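Local coordinates for HTH-type transcriptional regulator KdgR (Escherichia coli, PDB 1YSP), which represses transcription of genes for 2-keto-3-deoxygluconate transport and catabolism and of the Entner-Doudoroff aldolase gene, and is represented here by its C-terminal IclR-type domain, at residues 8-12 with 167-171; 16-22 with 157-161; 33-39 with 52-58. All coordinates share one frame. Numbering follows the deposited sequence.

Contact 1: 8-12 with 167-171. With SO4 (sulfate ion), chain B.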
ATOM      1  N   SER A   8       9.504  -2.622  14.269  1.00 31.83           N
ATOM      2  CA  SER A   8       9.534  -1.146  14.051  1.00 31.25           C
ATOM      3  C   SER A   8       8.206  -0.673  13.524  1.00 29.48           C
ATOM      4  O   SER A   8       7.755   0.434  13.865  1.00 27.76           O
ATOM      5  CB  SER A   8      10.596  -0.733  13.038  1.00 30.76           C
ATOM      6  OG  SER A   8      11.908  -0.834  13.585  1.00 36.28           O
ATOM      7  N   ALA A   9       7.638  -1.461  12.606  1.00 28.33           N
ATOM      8  CA  ALA A   9       6.350  -1.119  12.010  1.00 27.55           C
ATOM      9  C   ALA A   9       5.285  -1.108  13.098  1.00 27.62           C
ATOM     10  O   ALA A   9       4.455  -0.218  13.116  1.00 26.81           O
ATOM     11  CB  ALA A   9       5.981  -2.142  10.957  1.00 27.37           C
ATOM     12  N   ASP A  10       5.318  -2.097  13.994  1.00 27.03           N
ATOM     13  CA  ASP A  10       4.291  -2.226  15.024  1.00 26.79           C
ATOM     14  C   ASP A  10       4.149  -0.928  15.821  1.00 26.21           C
ATOM     15  O   ASP A  10       3.004  -0.475  16.096  1.00 23.89           O
ATOM     16  CB  ASP A  10       4.584  -3.419  15.960  1.00 28.43           C
ATOM     17  CG  ASP A  10       3.631  -3.458  17.153  1.00 30.20           C
ATOM     18  OD1 ASP A  10       2.410  -3.710  16.961  1.00 27.63           O
ATOM     19  OD2 ASP A  10       4.104  -3.188  18.296  1.00 33.46           O
ATOM     20  N   ILE A  11       5.301  -0.342  16.195  1.00 25.14           N
ATOM     21  CA  ILE A  11       5.348   0.917  16.929  1.00 25.85           C
ATOM     22  C   ILE A  11       4.742   2.099  16.165  1.00 25.85           C
ATOM     23  O   ILE A  11       3.955   2.882  16.700  1.00 26.84           O
ATOM     24  CB  ILE A  11       6.853   1.253  17.360  1.00 24.56           C
ATOM     25  CG1 ILE A  11       7.316   0.199  18.388  1.00 25.59           C
ATOM     26  CG2 ILE A  11       6.999   2.669  17.891  1.00 26.88           C
ATOM     27  CD1 ILE A  11       8.836  -0.077  18.359  1.00 25.57           C
ATOM     28  N   GLN A  12       5.118   2.215  14.897  1.00 26.00           N
ATOM     29  CA  GLN A  12       4.660   3.335  14.096  1.00 25.61           C
ATOM     30  C   GLN A  12       3.190   3.169  13.691  1.00 24.73           C
ATOM     31  O   GLN A  12       2.456   4.178  13.553  1.00 24.29           O
ATOM     32  CB  GLN A  12       5.568   3.517  12.869  1.00 26.20           C
ATOM     33  CG  GLN A  12       7.019   3.810  13.218  1.00 28.04           C
ATOM     34  CD  GLN A  12       7.170   5.069  14.030  1.00 27.83           C
ATOM     35  OE1 GLN A  12       6.456   6.061  13.810  1.00 27.15           O
ATOM     36  NE2 GLN A  12       8.107   5.049  14.996  1.00 30.23           N
ATOM     37  N   LYS A 167      10.628   6.466   9.372  1.00 29.63           N
ATOM     38  CA  LYS A 167      11.193   5.920  10.626  1.00 29.05           C
ATOM     39  C   LYS A 167      11.444   4.410  10.506  1.00 29.22           C
ATOM     40  O   LYS A 167      12.554   3.897  10.821  1.00 28.43           O
ATOM     41  CB  LYS A 167      10.296   6.278  11.837  1.00 28.98           C
ATOM     42  CG  LYS A 167      10.202   7.795  12.125  1.00 30.29           C
ATOM     43  CD  LYS A 167       9.381   8.071  13.442  1.00 28.47           C
ATOM     44  CE  LYS A 167       9.545   9.515  13.896  1.00 33.10           C
ATOM     45  NZ  LYS A 167       8.322   9.877  14.705  1.00 38.03           N
ATOM     46  N   ILE A 168      10.453   3.675  10.010  1.00 27.94           N
ATOM     47  CA  ILE A 168      10.630   2.219   9.823  1.00 28.13           C
ATOM     48  C   ILE A 168      11.830   1.899   8.901  1.00 28.38           C
ATOM     49  O   ILE A 168      12.645   1.001   9.204  1.00 28.02           O
ATOM     50  CB  ILE A 168       9.377   1.553   9.228  1.00 27.29           C
ATOM     51  CG1 ILE A 168       8.149   1.732  10.145  1.00 28.63           C
ATOM     52  CG2 ILE A 168       9.617   0.034   8.963  1.00 29.07           C
ATOM     53  CD1 ILE A 168       6.770   1.310   9.414  1.00 26.98           C
ATOM     54  N   SER A 169      11.882   2.609   7.782  1.00 28.66           N
ATOM     55  CA  SER A 169      12.988   2.500   6.794  1.00 30.69           C
ATOM     56  C   SER A 169      14.344   2.850   7.396  1.00 32.15           C
ATOM     57  O   SER A 169      15.322   2.097   7.235  1.00 32.64           O
ATOM     58  CB  SER A 169      12.680   3.382   5.575  1.00 30.08           C
ATOM     59  OG  SER A 169      11.557   2.803   4.881  1.00 31.12           O
ATOM     60  N   ALA A 170      14.406   3.972   8.105  1.00 33.57           N
ATOM     61  CA  ALA A 170      15.618   4.341   8.864  1.00 35.24           C
ATOM     62  C   ALA A 170      16.086   3.242   9.825  1.00 36.78           C
ATOM     63  O   ALA A 170      17.299   2.943   9.912  1.00 37.37           O
ATOM     64  CB  ALA A 170      15.407   5.672   9.613  1.00 34.67           C
ATOM     65  N   GLN A 171      15.140   2.628  10.529  1.00 36.27           N
ATOM     66  CA  GLN A 171      15.440   1.540  11.434  1.00 38.21           C
ATOM     67  C   GLN A 171      15.823   0.232  10.697  1.00 39.34           C
ATOM     68  O   GLN A 171      16.380  -0.668  11.316  1.00 40.82           O
ATOM     69  CB  GLN A 171      14.281   1.368  12.451  1.00 37.39           C
ATOM     70  CG  GLN A 171      14.136   2.561  13.399  1.00 36.64           C
ATOM     71  CD  GLN A 171      12.750   2.698  14.058  1.00 35.61           C
ATOM     72  OE1 GLN A 171      12.003   1.735  14.191  1.00 36.06           O
ATOM     73  NE2 GLN A 171      12.433   3.902  14.497  1.00 35.25           N
TER
HETATM   74  S   SO4 B 180       7.466   7.315  18.196  0.50 15.72           S
HETATM   75  O1  SO4 B 180       7.262   8.173  19.376  1.00 36.51           O
HETATM   76  O2  SO4 B 180       6.250   7.360  17.312  1.00 40.16           O
HETATM   77  O3  SO4 B 180       8.563   7.798  17.471  1.00 26.88           O
HETATM   78  O4  SO4 B 180       7.718   5.902  18.616  1.00 35.69           O
HETATM   79  O   HOH W   1       9.648   2.683  15.881  1.00 39.97           O
HETATM   80  O   HOH W   2       5.817   8.573  13.575  1.00 49.32           O
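Two helices run almost antiparallel here: the axes of segments 8-12 and 167-171 lie 9.5 Å apart at closest approach, with 158° between their N-to-C directions. The backbones come nearest at Ser-8 and Ile-168, whose CA atoms are 5.5 Å apart, and 312 Å² of surface is buried. The apolar part centres on Ile-168. Its CD1 reaches Ala-9, 3.6 Å from CA and 3.9 Å from CB, while its CG1 lies 3.9 Å from CG of Gln-12, so the aliphatic portion of the glutamine extends the hydrophobic patch. One direct hydrogen bond joins the segments, Ser-8 OG donating to Gln-171 OE1 at 2.6 Å. Water supplies two further links. Water 1 accepts from Gln-12 NE2 and donates to Gln-171 OE1, both at 3.0 Å; water 2 donates to Gln-12 OE1 at 2.6 Å and accepts from Lys-167 NZ at 3.0 Å. Both ends of the Gln-12 amide are thereby bridged to the opposite helix. A sulfate, probably from the crystallisation liquor, sits nearby; its hydrogen bond from Lys-167 NZ to O3, 3.5 Å, is weak. Ile-168 also touches Val-129 of strand 123-130. The arrangement is an antiparallel helix pair, formed by helices 4-20 and 151-172 from the two ends of an IclR-type effector domain, a member of the GAF clan.

Contact 2: 16-22 with 157-161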
ATOM      1  N   LEU A  16       0.033   5.670  14.322  1.00 29.02           N
ATOM      2  CA  LEU A  16      -0.988   6.089  13.352  1.00 30.18           C
ATOM      3  C   LEU A  16      -2.404   5.782  13.843  1.00 29.61           C
ATOM      4  O   LEU A  16      -3.311   6.574  13.626  1.00 30.72           O
ATOM      5  CB  LEU A  16      -0.762   5.364  12.012  1.00 29.05           C
ATOM      6  CG  LEU A  16       0.433   5.846  11.194  1.00 30.17           C
ATOM      7  CD1 LEU A  16       0.825   4.736  10.140  1.00 29.77           C
ATOM      8  CD2 LEU A  16       0.144   7.243  10.534  1.00 28.73           C
ATOM      9  N   SER A  17      -2.604   4.635  14.468  1.00 30.21           N
ATOM     10  CA  SER A  17      -3.918   4.267  14.991  1.00 32.12           C
ATOM     11  C   SER A  17      -4.336   5.276  16.067  1.00 31.26           C
ATOM     12  O   SER A  17      -5.453   5.813  16.031  1.00 29.94           O
ATOM     13  CB  SER A  17      -3.919   2.851  15.525  1.00 31.78           C
ATOM     14  OG  SER A  17      -5.068   2.562  16.323  1.00 36.64           O
ATOM     15  N   ARG A  18      -3.410   5.565  16.990  1.00 30.35           N
ATOM     16  CA  ARG A  18      -3.596   6.625  17.986  1.00 30.59           C
ATOM     17  C   ARG A  18      -3.966   7.970  17.349  1.00 30.65           C
ATOM     18  O   ARG A  18      -4.889   8.648  17.821  1.00 30.30           O
ATOM     19  CB  ARG A  18      -2.299   6.816  18.819  1.00 29.36           C
ATOM     20  CG  ARG A  18      -2.465   7.735  20.025  1.00 31.98           C
ATOM     21  CD  ARG A  18      -1.114   7.952  20.741  1.00 30.02           C
ATOM     22  NE  ARG A  18      -0.230   8.830  19.987  1.00 30.58           N
ATOM     23  CZ  ARG A  18      -0.328  10.156  19.935  1.00 31.98           C
ATOM     24  NH1 ARG A  18      -1.300  10.783  20.579  1.00 36.23           N
ATOM     25  NH2 ARG A  18       0.535  10.861  19.237  1.00 34.49           N
ATOM     26  N   LEU A  19      -3.228   8.383  16.318  1.00 30.79           N
ATOM     27  CA  LEU A  19      -3.478   9.702  15.718  1.00 31.87           C
ATOM     28  C   LEU A  19      -4.760   9.738  14.852  1.00 32.40           C
ATOM     29  O   LEU A  19      -5.380  10.798  14.705  1.00 32.79           O
ATOM     30  CB  LEU A  19      -2.289  10.184  14.898  1.00 31.58           C
ATOM     31  CG  LEU A  19      -0.899  10.423  15.554  1.00 33.74           C
ATOM     32  CD1 LEU A  19       0.215  10.386  14.478  1.00 34.13           C
ATOM     33  CD2 LEU A  19      -0.820  11.675  16.299  1.00 34.36           C
ATOM     34  N   THR A  20      -5.153   8.607  14.271  1.00 31.51           N
ATOM     35  CA  THR A  20      -6.182   8.662  13.211  1.00 32.50           C
ATOM     36  C   THR A  20      -7.420   7.845  13.497  1.00 33.01           C
ATOM     37  O   THR A  20      -8.452   8.051  12.839  1.00 33.95           O
ATOM     38  CB  THR A  20      -5.627   8.179  11.807  1.00 30.67           C
ATOM     39  OG1 THR A  20      -5.360   6.789  11.855  1.00 30.67           O
ATOM     40  CG2 THR A  20      -4.408   8.936  11.389  1.00 32.77           C
ATOM     41  N   LYS A  21      -7.304   6.884  14.415  1.00 33.80           N
ATOM     42  CA  LYS A  21      -8.327   5.873  14.717  1.00 35.62           C
ATOM     43  C   LYS A  21      -8.696   4.962  13.536  1.00 35.53           C
ATOM     44  O   LYS A  21      -9.722   4.287  13.573  1.00 35.27           O
ATOM     45  CB  LYS A  21      -9.613   6.501  15.291  1.00 37.14           C
ATOM     46  CG  LYS A  21      -9.370   7.482  16.410  1.00 40.04           C
ATOM     47  CD  LYS A  21      -9.410   6.809  17.752  1.00 44.57           C
ATOM     48  CE  LYS A  21     -10.269   7.645  18.708  1.00 45.43           C
ATOM     49  NZ  LYS A  21      -9.583   7.887  19.989  1.00 48.20           N
ATOM     50  N   GLU A  22      -7.856   4.958  12.498  1.00 33.42           N
ATOM     51  CA  GLU A  22      -8.144   4.198  11.274  1.00 32.23           C
ATOM     52  C   GLU A  22      -7.502   2.806  11.379  1.00 31.84           C
ATOM     53  O   GLU A  22      -6.676   2.584  12.298  1.00 31.48           O
ATOM     54  CB  GLU A  22      -7.560   4.937  10.071  1.00 31.91           C
ATOM     55  CG  GLU A  22      -8.136   6.365   9.760  1.00 33.02           C
ATOM     56  CD  GLU A  22      -9.574   6.365   9.189  1.00 32.34           C
ATOM     57  OE1 GLU A  22     -10.171   5.286   9.066  1.00 33.75           O
ATOM     58  OE2 GLU A  22     -10.092   7.469   8.890  1.00 32.82           O
ATOM     59  N   TYR A 157      -3.189  12.337   5.958  1.00 27.97           N
ATOM     60  CA  TYR A 157      -2.951  10.879   6.078  1.00 27.12           C
ATOM     61  C   TYR A 157      -1.668  10.500   5.363  1.00 27.30           C
ATOM     62  O   TYR A 157      -0.894   9.703   5.887  1.00 27.50           O
ATOM     63  CB  TYR A 157      -4.137  10.055   5.532  1.00 25.95           C
ATOM     64  CG  TYR A 157      -5.286   9.894   6.488  1.00 25.89           C
ATOM     65  CD1 TYR A 157      -5.406  10.695   7.646  1.00 26.25           C
ATOM     66  CD2 TYR A 157      -6.292   8.983   6.226  1.00 25.10           C
ATOM     67  CE1 TYR A 157      -6.469  10.571   8.474  1.00 27.24           C
ATOM     68  CE2 TYR A 157      -7.371   8.846   7.083  1.00 27.16           C
ATOM     69  CZ  TYR A 157      -7.452   9.654   8.199  1.00 27.50           C
ATOM     70  OH  TYR A 157      -8.514   9.502   9.038  1.00 28.85           O
ATOM     71  N   VAL A 158      -1.421  11.096   4.204  1.00 26.48           N
ATOM     72  CA  VAL A 158      -0.228  10.777   3.405  1.00 27.06           C
ATOM     73  C   VAL A 158       1.013  11.254   4.182  1.00 27.66           C
ATOM     74  O   VAL A 158       2.023  10.534   4.292  1.00 25.55           O
ATOM     75  CB  VAL A 158      -0.300  11.408   1.994  1.00 26.05           C
ATOM     76  CG1 VAL A 158       1.089  11.413   1.286  1.00 27.51           C
ATOM     77  CG2 VAL A 158      -1.397  10.704   1.120  1.00 23.30           C
ATOM     78  N   ALA A 159       0.892  12.450   4.755  1.00 27.42           N
ATOM     79  CA  ALA A 159       2.007  13.051   5.498  1.00 28.74           C
ATOM     80  C   ALA A 159       2.340  12.202   6.711  1.00 27.89           C
ATOM     81  O   ALA A 159       3.526  11.878   6.934  1.00 27.27           O
ATOM     82  CB  ALA A 159       1.677  14.497   5.891  1.00 29.95           C
ATOM     83  N   MET A 160       1.318  11.735   7.430  1.00 26.96           N
ATOM     84  CA  MET A 160       1.599  10.879   8.611  1.00 28.51           C
ATOM     85  C   MET A 160       2.133   9.486   8.220  1.00 27.17           C
ATOM     86  O   MET A 160       2.962   8.901   8.934  1.00 25.69           O
ATOM     87  CB  MET A 160       0.362  10.680   9.472  1.00 27.17           C
ATOM     88  CG  MET A 160      -0.164  11.976  10.133  1.00 30.08           C
ATOM     89  SD  MET A 160      -1.679  11.610  11.056  1.00 35.73           S
ATOM     90  CE  MET A 160      -2.905  11.640   9.784  1.00 29.79           C
ATOM     91  N   LEU A 161       1.601   8.918   7.128  1.00 24.35           N
ATOM     92  CA  LEU A 161       2.174   7.637   6.594  1.00 23.27           C
ATOM     93  C   LEU A 161       3.671   7.802   6.260  1.00 23.82           C
ATOM     94  O   LEU A 161       4.480   6.918   6.581  1.00 23.36           O
ATOM     95  CB  LEU A 161       1.395   7.203   5.328  1.00 22.41           C
ATOM     96  CG  LEU A 161       0.094   6.518   5.652  1.00 21.69           C
ATOM     97  CD1 LEU A 161      -0.731   6.376   4.333  1.00 24.98           C
ATOM     98  CD2 LEU A 161       0.313   5.146   6.288  1.00 22.69           C
TER
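Leu-16 opens the contact: its CD2 lies 3.6 Å from CB of Met-160 and its CD1 3.9 Å from CD2 of Leu-161. One turn on, Leu-19 adds a more peripheral touch, CD1 to SD of Met-160 at 4.1 Å. Thr-20 has two roles. Its CG2 packs 3.5 Å from CE of Met-160 and 3.9 Å from CE1 of Tyr-157, whereas its OG1 donates to Leu-16 O, one turn back, at 2.7 Å and separately accepts from Glu-22 N at 3.2 Å, the latter bond making an ST turn. Lys-21, with phi 61°, leaves the helical conformation, and the chain turns so that Glu-22 meets the Tyr-157 ring at its edge: Tyr-157 OH donates to Glu-22 OE2 at 2.6 Å. That hydroxyl also bonds Arg-153, and Ile-142 of strand 136-142 touches Thr-20, Glu-22, Tyr-157 and Leu-161. With axes 11.4 Å apart, leucine, methionine and tyrosine side chains span most of the gap; the chemistry implies apolar adhesion between the helices, with a short, directional phenol-carboxylate bond fixing the chain just beyond helix 4-20.

Contact 3: 33-39 with 52-58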
ATOM      1  N   SER A  33       0.937 -11.540  -5.493  1.00 35.55           N
ATOM      2  CA  SER A  33      -0.133 -11.026  -4.649  1.00 34.68           C
ATOM      3  C   SER A  33       0.526 -10.286  -3.484  1.00 32.67           C
ATOM      4  O   SER A  33       1.761 -10.328  -3.353  1.00 31.17           O
ATOM      5  CB  SER A  33      -1.056 -12.158  -4.192  1.00 35.55           C
ATOM      6  OG  SER A  33      -0.356 -13.050  -3.344  1.00 40.11           O
ATOM      7  N   ILE A  34      -0.273  -9.559  -2.705  1.00 30.19           N
ATOM      8  CA  ILE A  34       0.225  -8.963  -1.451  1.00 29.45           C
ATOM      9  C   ILE A  34      -0.131  -9.888  -0.303  1.00 29.69           C
ATOM     10  O   ILE A  34      -1.124 -10.594  -0.359  1.00 30.08           O
ATOM     11  CB  ILE A  34      -0.299  -7.503  -1.194  1.00 29.11           C
ATOM     12  CG1 ILE A  34      -1.823  -7.485  -0.925  1.00 27.22           C
ATOM     13  CG2 ILE A  34       0.062  -6.620  -2.388  1.00 29.11           C
ATOM     14  CD1 ILE A  34      -2.369  -6.150  -0.212  1.00 30.48           C
ATOM     15  N   VAL A  35       0.667  -9.863   0.753  1.00 29.18           N
ATOM     16  CA  VAL A  35       0.303 -10.588   1.970  1.00 29.56           C
ATOM     17  C   VAL A  35       0.299  -9.594   3.135  1.00 28.80           C
ATOM     18  O   VAL A  35       1.245  -8.872   3.285  1.00 27.37           O
ATOM     19  CB  VAL A  35       1.326 -11.771   2.276  1.00 29.31           C
ATOM     20  CG1 VAL A  35       2.782 -11.278   2.238  1.00 32.27           C
ATOM     21  CG2 VAL A  35       1.023 -12.375   3.644  1.00 31.90           C
ATOM     22  N   TYR A  36      -0.757  -9.540   3.938  1.00 30.07           N
ATOM     23  CA  TYR A  36      -0.709  -8.655   5.116  1.00 32.68           C
ATOM     24  C   TYR A  36       0.155  -9.299   6.202  1.00 32.86           C
ATOM     25  O   TYR A  36      -0.168 -10.365   6.675  1.00 34.57           O
ATOM     26  CB  TYR A  36      -2.106  -8.310   5.627  1.00 34.34           C
ATOM     27  CG  TYR A  36      -2.886  -7.442   4.669  1.00 36.44           C
ATOM     28  CD1 TYR A  36      -2.340  -6.262   4.168  1.00 38.57           C
ATOM     29  CD2 TYR A  36      -4.180  -7.778   4.283  1.00 40.50           C
ATOM     30  CE1 TYR A  36      -3.048  -5.458   3.294  1.00 39.34           C
ATOM     31  CE2 TYR A  36      -4.901  -6.958   3.387  1.00 41.23           C
ATOM     32  CZ  TYR A  36      -4.321  -5.815   2.901  1.00 41.35           C
ATOM     33  OH  TYR A  36      -4.998  -4.994   2.015  1.00 41.69           O
ATOM     34  N   ILE A  37       1.272  -8.665   6.540  1.00 33.06           N
ATOM     35  CA  ILE A  37       2.168  -9.181   7.586  1.00 33.15           C
ATOM     36  C   ILE A  37       1.939  -8.569   8.997  1.00 32.56           C
ATOM     37  O   ILE A  37       2.272  -9.225  10.009  1.00 32.71           O
ATOM     38  CB  ILE A  37       3.655  -9.129   7.148  1.00 33.24           C
ATOM     39  CG1 ILE A  37       4.090  -7.691   6.792  1.00 31.58           C
ATOM     40  CG2 ILE A  37       3.869 -10.074   5.933  1.00 32.99           C
ATOM     41  CD1 ILE A  37       5.585  -7.508   6.500  1.00 33.81           C
ATOM     42  N   HIS A  38       1.369  -7.352   9.077  1.00 31.06           N
ATOM     43  CA  HIS A  38       0.927  -6.775  10.373  1.00 30.63           C
ATOM     44  C   HIS A  38      -0.365  -5.974  10.209  1.00 29.90           C
ATOM     45  O   HIS A  38      -0.679  -5.535   9.113  1.00 27.96           O
ATOM     46  CB  HIS A  38       2.024  -5.914  11.018  1.00 30.80           C
ATOM     47  CG  HIS A  38       1.860  -5.717  12.504  1.00 32.02           C
ATOM     48  ND1 HIS A  38       1.400  -6.706  13.349  1.00 34.52           N
ATOM     49  CD2 HIS A  38       2.152  -4.658  13.297  1.00 30.27           C
ATOM     50  CE1 HIS A  38       1.394  -6.255  14.594  1.00 35.73           C
ATOM     51  NE2 HIS A  38       1.843  -5.011  14.592  1.00 29.79           N
ATOM     52  N   LYS A  39      -1.132  -5.819  11.288  1.00 30.44           N
ATOM     53  CA  LYS A  39      -2.343  -4.993  11.250  1.00 32.69           C
ATOM     54  C   LYS A  39      -2.568  -4.389  12.632  1.00 32.37           C
ATOM     55  O   LYS A  39      -2.281  -5.057  13.649  1.00 32.76           O
ATOM     56  CB  LYS A  39      -3.552  -5.884  10.887  1.00 31.37           C
ATOM     57  CG  LYS A  39      -4.763  -5.142  10.443  1.00 35.96           C
ATOM     58  CD  LYS A  39      -6.041  -6.050  10.301  1.00 37.02           C
ATOM     59  CE  LYS A  39      -7.294  -5.198  10.052  1.00 43.15           C
ATOM     60  NZ  LYS A  39      -8.552  -5.984  10.133  1.00 47.68           N
ATOM     61  N   ILE A  52      -0.415 -11.403   9.660  1.00 56.46           N
ATOM     62  CA  ILE A  52      -1.881 -11.455   9.622  1.00 56.77           C
ATOM     63  C   ILE A  52      -2.405 -12.354   8.466  1.00 56.17           C
ATOM     64  O   ILE A  52      -3.499 -12.941   8.553  1.00 56.19           O
ATOM     65  CB  ILE A  52      -2.513 -10.024   9.711  1.00 56.68           C
ATOM     66  CG1 ILE A  52      -2.594  -9.571  11.176  1.00 57.29           C
ATOM     67  CG2 ILE A  52      -3.925 -10.007   9.146  1.00 57.65           C
ATOM     68  CD1 ILE A  52      -1.264  -9.220  11.863  1.00 57.35           C
ATOM     69  N   GLY A  53      -1.601 -12.477   7.410  1.00 55.38           N
ATOM     70  CA  GLY A  53      -1.673 -13.629   6.507  1.00 54.73           C
ATOM     71  C   GLY A  53      -2.724 -13.638   5.408  1.00 54.37           C
ATOM     72  O   GLY A  53      -2.704 -14.519   4.539  1.00 54.80           O
ATOM     73  N   ARG A  54      -3.636 -12.666   5.444  1.00 53.57           N
ATOM     74  CA  ARG A  54      -4.605 -12.449   4.367  1.00 52.55           C
ATOM     75  C   ARG A  54      -3.844 -12.122   3.057  1.00 50.90           C
ATOM     76  O   ARG A  54      -2.785 -11.478   3.098  1.00 50.12           O
ATOM     77  CB  ARG A  54      -5.569 -11.305   4.738  1.00 52.79           C
ATOM     78  CG  ARG A  54      -5.524 -10.843   6.237  1.00 54.26           C
ATOM     79  CD  ARG A  54      -6.809 -10.107   6.705  1.00 54.32           C
ATOM     80  NE  ARG A  54      -7.383  -9.219   5.681  1.00 58.78           N
ATOM     81  CZ  ARG A  54      -7.518  -7.893   5.784  1.00 59.52           C
ATOM     82  NH1 ARG A  54      -7.129  -7.251   6.880  1.00 59.67           N
ATOM     83  NH2 ARG A  54      -8.052  -7.203   4.778  1.00 60.81           N
ATOM     84  N   ARG A  55      -4.389 -12.579   1.925  1.00 48.59           N
ATOM     85  CA  ARG A  55      -3.786 -12.412   0.587  1.00 46.43           C
ATOM     86  C   ARG A  55      -4.698 -11.657  -0.426  1.00 43.86           C
ATOM     87  O   ARG A  55      -5.912 -11.925  -0.522  1.00 43.74           O
ATOM     88  CB  ARG A  55      -3.391 -13.786   0.046  1.00 47.06           C
ATOM     89  CG  ARG A  55      -2.271 -13.778  -0.960  1.00 49.28           C
ATOM     90  CD  ARG A  55      -2.207 -15.105  -1.710  1.00 55.54           C
ATOM     91  NE  ARG A  55      -1.618 -16.162  -0.897  1.00 59.24           N
ATOM     92  CZ  ARG A  55      -1.627 -17.460  -1.207  1.00 62.93           C
ATOM     93  NH1 ARG A  55      -2.189 -17.883  -2.339  1.00 64.55           N
ATOM     94  NH2 ARG A  55      -1.064 -18.345  -0.383  1.00 63.24           N
ATOM     95  N   ASN A  56      -4.128 -10.719  -1.183  1.00 39.53           N
ATOM     96  CA  ASN A  56      -4.950  -9.834  -2.014  1.00 35.23           C
ATOM     97  C   ASN A  56      -4.253  -9.511  -3.335  1.00 31.11           C
ATOM     98  O   ASN A  56      -3.029  -9.655  -3.437  1.00 29.83           O
ATOM     99  CB  ASN A  56      -5.346  -8.534  -1.269  1.00 36.79           C
ATOM    100  CG  ASN A  56      -6.657  -8.670  -0.408  1.00 40.66           C
ATOM    101  OD1 ASN A  56      -6.988  -7.761   0.376  1.00 44.09           O
ATOM    102  ND2 ASN A  56      -7.398  -9.757  -0.585  1.00 44.21           N
ATOM    103  N   PRO A  57      -5.026  -9.098  -4.364  1.00 28.21           N
ATOM    104  CA  PRO A  57      -4.401  -8.762  -5.662  1.00 25.93           C
ATOM    105  C   PRO A  57      -3.410  -7.593  -5.565  1.00 24.31           C
ATOM    106  O   PRO A  57      -3.595  -6.663  -4.751  1.00 23.27           O
ATOM    107  CB  PRO A  57      -5.595  -8.347  -6.527  1.00 26.94           C
ATOM    108  CG  PRO A  57      -6.779  -9.047  -5.906  1.00 27.41           C
ATOM    109  CD  PRO A  57      -6.492  -8.946  -4.412  1.00 28.22           C
ATOM    110  N   LEU A  58      -2.413  -7.601  -6.430  1.00 23.05           N
ATOM    111  CA  LEU A  58      -1.460  -6.492  -6.517  1.00 22.31           C
ATOM    112  C   LEU A  58      -2.113  -5.237  -7.172  1.00 21.50           C
ATOM    113  O   LEU A  58      -1.716  -4.107  -6.926  1.00 19.66           O
ATOM    114  CB  LEU A  58      -0.287  -6.940  -7.390  1.00 23.21           C
ATOM    115  CG  LEU A  58       0.703  -7.979  -6.806  1.00 25.42           C
ATOM    116  CD1 LEU A  58       1.689  -8.359  -7.878  1.00 27.14           C
ATOM    117  CD2 LEU A  58       1.462  -7.302  -5.643  1.00 30.38           C
TER
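Strand 55-57 pairs with strand 33-39 through Ile-34 and Asn-56, an antiparallel hydrogen-bonded pair (Ile-34 N to Asn-56 O, 2.9 Å); Gly-53 N to Tyr-36 O, 2.7 Å, extends the bonding, and phi of 82° suits glycine at 53. In the p rotamer, Ile-34 sets CG1 3.7 Å from CB of Asn-56 and CG2 3.6 Å from CD2 of Leu-58. Tyr-36, in the m rotamer (chi1 -68°), brings CE2 3.5 Å from Arg-54 NH2 and 3.8 Å from Asn-56 OD1. The Arg-54 chi1 of -12° is between wells, yet its guanidinium presents a face to that ring atom. Extended Lys-39, every chi trans, brings NZ within 3.8 Å of Arg-54 NH1, while its salt bridge goes to Asp-41. At its CB it meets CG1 of Ile-52, 3.8 Å away. Ile-37 and His-38 form a classic beta bulge opposite Leu-26. Backbone bonds thus fix the strand register, while the Ile-34 and Tyr-36 side chains pack against helix 62-69 and Asp-41 offsets the lysine's charge beside arginine.

How the contacts relate
From the N terminus, helix 4-20 and the two residues after it supply the first segments of contacts 1 and 2, then the chain enters the sheet. Contact 3 closes first, a loop between 33-39 and 52-58 whose residues 44-51 are not modelled. Later, helix 151-172 returns: 157-161 closes contact 2 and 167-171 closes contact 1. The loops nest, 3 within 2 within 1, and none cross. Contacts 1 and 2, centres 14 Å apart, fasten the same antiparallel helix pair at successive levels, whereas contact 3 adds strand 55-57, outermost within this chain, to the sheet. Asp-10 OD1 lies 2.8 Å from His-38 NE2, a probable hydrogen bond linking contacts 1 and 3; contacts 2 and 3 do not touch.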